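Local coordinates for R.MvaI (Kocuria varians, PDB 2OA9), which is a monomeric restriction endonuclease that recognises its DNA target sequence asymmetrically and probably cleaves it with the help of bound metal ions, at residues A[71-76]-A[230-235]. Sequence-based numbering, arbitrary orientation.
Sequences TLFTKS and TAFRIN
Phe73 and Phe232 stack beside a classic beta bulge, a worked example of an extra residue accommodated between antiparallel strands. Strand 69-74, outermost in its five-stranded antiparallel sheet, carries the extra residue: Leu72 and Phe73 both lie opposite Phe232, Leu72 N donating to Phe232 O (2.8 Å) and Phe73 O accepting from Phe232 N (3.0 Å). Leu72, with psi at -46°, makes the kink, and its CD1 packs against Ile234 CG2. The rings form an offset stack, centroids 4.8 Å apart and planes at 21°. Phe73 CG sits between its own backbone N and carbonyl carbon (chi1 60°), and the ring end then leans toward the neighbouring strand, bringing CE1 within 3.5 Å of Phe232 CD1, while Phe232 CB lies over the face of the Phe73 ring. Trp150 meets the Phe232 ring edge-to-face, and helices 152-162 and 195-204 pack on Phe73. An alanine in place of Phe232 would probably open a gap beside Phe73 CE1 and take away the ring that Trp150 meets edge-to-face. On the other face of the sheet, Ala231 CB touches the CG2 methyls of both Thr71 and Thr74. Arg233 gives its NH1 to Asp210, a cadmium ligand together with His103. Its NE reaches Thr71 OG1 in a weak, bent bond of 3.2 Å, and a water in the guanidinium plane links Arg233 NH2 (3.0 Å) to that same OG1 (2.9 Å).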
loop_
_atom_site.group_PDB
_atom_site.type_symbol
_atom_site.label_atom_id
_atom_site.label_comp_id
_atom_site.label_asym_id
_atom_site.label_seq_id
_atom_site.Cartn_x
_atom_site.Cartn_y
_atom_site.Cartn_z
ATOM N N THR A 71 -2.896 -0.837 0.404
ATOM C CA THR A 71 -2.682 -0.522 -0.992
ATOM C C THR A 71 -1.908 0.772 -1.107
ATOM O O THR A 71 -2.407 1.817 -0.759
ATOM C CB THR A 71 -4.030 -0.375 -1.667
ATOM O OG1 THR A 71 -4.716 -1.626 -1.581
ATOM C CG2 THR A 71 -3.875 -0.038 -3.149
ATOM N N LEU A 72 -0.693 0.686 -1.621
ATOM C CA LEU A 72 0.171 1.853 -1.790
ATOM C C LEU A 72 -0.385 2.773 -2.859
ATOM O O LEU A 72 -0.440 3.975 -2.674
ATOM C CB LEU A 72 1.573 1.401 -2.178
ATOM C CG LEU A 72 2.280 0.557 -1.097
ATOM C CD1 LEU A 72 3.459 -0.220 -1.662
ATOM C CD2 LEU A 72 2.723 1.421 0.051
ATOM N N PHE A 73 -0.784 2.179 -3.968
ATOM C CA PHE A 73 -1.363 2.881 -5.110
ATOM C C PHE A 73 -1.896 1.874 -6.097
ATOM O O PHE A 73 -1.609 0.688 -6.012
ATOM C CB PHE A 73 -0.317 3.808 -5.780
ATOM C CG PHE A 73 0.918 3.092 -6.305
ATOM C CD1 PHE A 73 0.951 2.515 -7.545
ATOM C CD2 PHE A 73 2.051 3.006 -5.518
ATOM C CE1 PHE A 73 2.097 1.884 -8.029
ATOM C CE2 PHE A 73 3.175 2.330 -5.964
ATOM C CZ PHE A 73 3.203 1.764 -7.226
ATOM N N THR A 74 -2.654 2.361 -7.068
ATOM C CA THR A 74 -3.115 1.575 -8.199
ATOM C C THR A 74 -2.559 2.216 -9.463
ATOM O O THR A 74 -2.452 3.465 -9.568
ATOM C CB THR A 74 -4.677 1.496 -8.267
ATOM O OG1 THR A 74 -5.245 2.815 -8.288
ATOM C CG2 THR A 74 -5.251 0.864 -7.041
ATOM N N LYS A 75 -2.182 1.379 -10.424
ATOM C CA LYS A 75 -1.608 1.863 -11.668
ATOM C C LYS A 75 -1.561 0.757 -12.688
ATOM O O LYS A 75 -0.988 -0.317 -12.421
ATOM C CB LYS A 75 -0.202 2.451 -11.459
ATOM C CG LYS A 75 0.524 2.980 -12.721
ATOM C CD LYS A 75 -0.107 4.258 -13.221
ATOM C CE LYS A 75 0.653 4.763 -14.425
ATOM N NZ LYS A 75 0.366 3.941 -15.635
ATOM N N SER A 76 -2.138 1.070 -13.848
ATOM C CA SER A 76 -2.110 0.202 -15.013
ATOM C C SER A 76 -0.738 0.133 -15.661
ATOM O O SER A 76 0.050 1.053 -15.536
ATOM C CB SER A 76 -3.135 0.668 -16.047
ATOM O OG SER A 76 -4.447 0.337 -15.625
ATOM N N THR A 230 -4.263 -1.751 -11.360
ATOM C CA THR A 230 -3.570 -2.813 -10.643
ATOM C C THR A 230 -3.004 -2.274 -9.324
ATOM O O THR A 230 -2.368 -1.226 -9.307
ATOM C CB THR A 230 -2.458 -3.318 -11.542
ATOM O OG1 THR A 230 -3.100 -3.933 -12.690
ATOM C CG2 THR A 230 -1.612 -4.373 -10.878
ATOM N N ALA A 231 -3.261 -2.962 -8.238
ATOM C CA ALA A 231 -2.964 -2.421 -6.915
ATOM C C ALA A 231 -1.623 -3.016 -6.434
ATOM O O ALA A 231 -1.422 -4.218 -6.485
ATOM C CB ALA A 231 -4.071 -2.720 -5.947
ATOM N N PHE A 232 -0.772 -2.161 -5.872
ATOM C CA PHE A 232 0.501 -2.554 -5.306
ATOM C C PHE A 232 0.315 -2.555 -3.819
ATOM O O PHE A 232 -0.009 -1.522 -3.242
ATOM C CB PHE A 232 1.625 -1.613 -5.776
ATOM C CG PHE A 232 1.982 -1.789 -7.218
ATOM C CD1 PHE A 232 1.118 -1.437 -8.227
ATOM C CD2 PHE A 232 3.191 -2.334 -7.578
ATOM C CE1 PHE A 232 1.453 -1.649 -9.538
ATOM C CE2 PHE A 232 3.551 -2.514 -8.899
ATOM C CZ PHE A 232 2.670 -2.180 -9.879
ATOM N N ARG A 233 0.390 -3.745 -3.222
ATOM C CA ARG A 233 -0.070 -3.964 -1.850
ATOM C C ARG A 233 0.996 -4.582 -0.970
ATOM O O ARG A 233 1.797 -5.371 -1.399
ATOM C CB ARG A 233 -1.312 -4.867 -1.856
ATOM C CG ARG A 233 -2.412 -4.369 -2.768
ATOM C CD ARG A 233 -3.663 -5.190 -2.801
ATOM N NE ARG A 233 -4.589 -4.771 -1.786
ATOM C CZ ARG A 233 -5.704 -5.435 -1.537
ATOM N NH1 ARG A 233 -5.990 -6.503 -2.269
ATOM N NH2 ARG A 233 -6.513 -5.051 -0.560
ATOM N N ILE A 234 0.956 -4.222 0.298
ATOM C CA ILE A 234 1.934 -4.669 1.277
ATOM C C ILE A 234 1.269 -4.740 2.653
ATOM O O ILE A 234 0.454 -3.884 2.997
ATOM C CB ILE A 234 3.183 -3.709 1.311
ATOM C CG1 ILE A 234 4.290 -4.291 2.178
ATOM C CG2 ILE A 234 2.803 -2.300 1.784
ATOM C CD1 ILE A 234 5.590 -3.466 2.161
ATOM N N ASN A 235 1.643 -5.748 3.423
ATOM C CA ASN A 235 1.243 -5.818 4.835
ATOM C C ASN A 235 1.813 -4.632 5.564
ATOM O O ASN A 235 2.964 -4.222 5.349
ATOM C CB ASN A 235 1.732 -7.117 5.421
ATOM C CG ASN A 235 1.513 -7.208 6.901
ATOM O OD1 ASN A 235 2.239 -6.674 7.703
ATOM N ND2 ASN A 235 0.451 -7.939 7.265
HETATM O O HOH W 1 -5.794 -2.545 0.952
#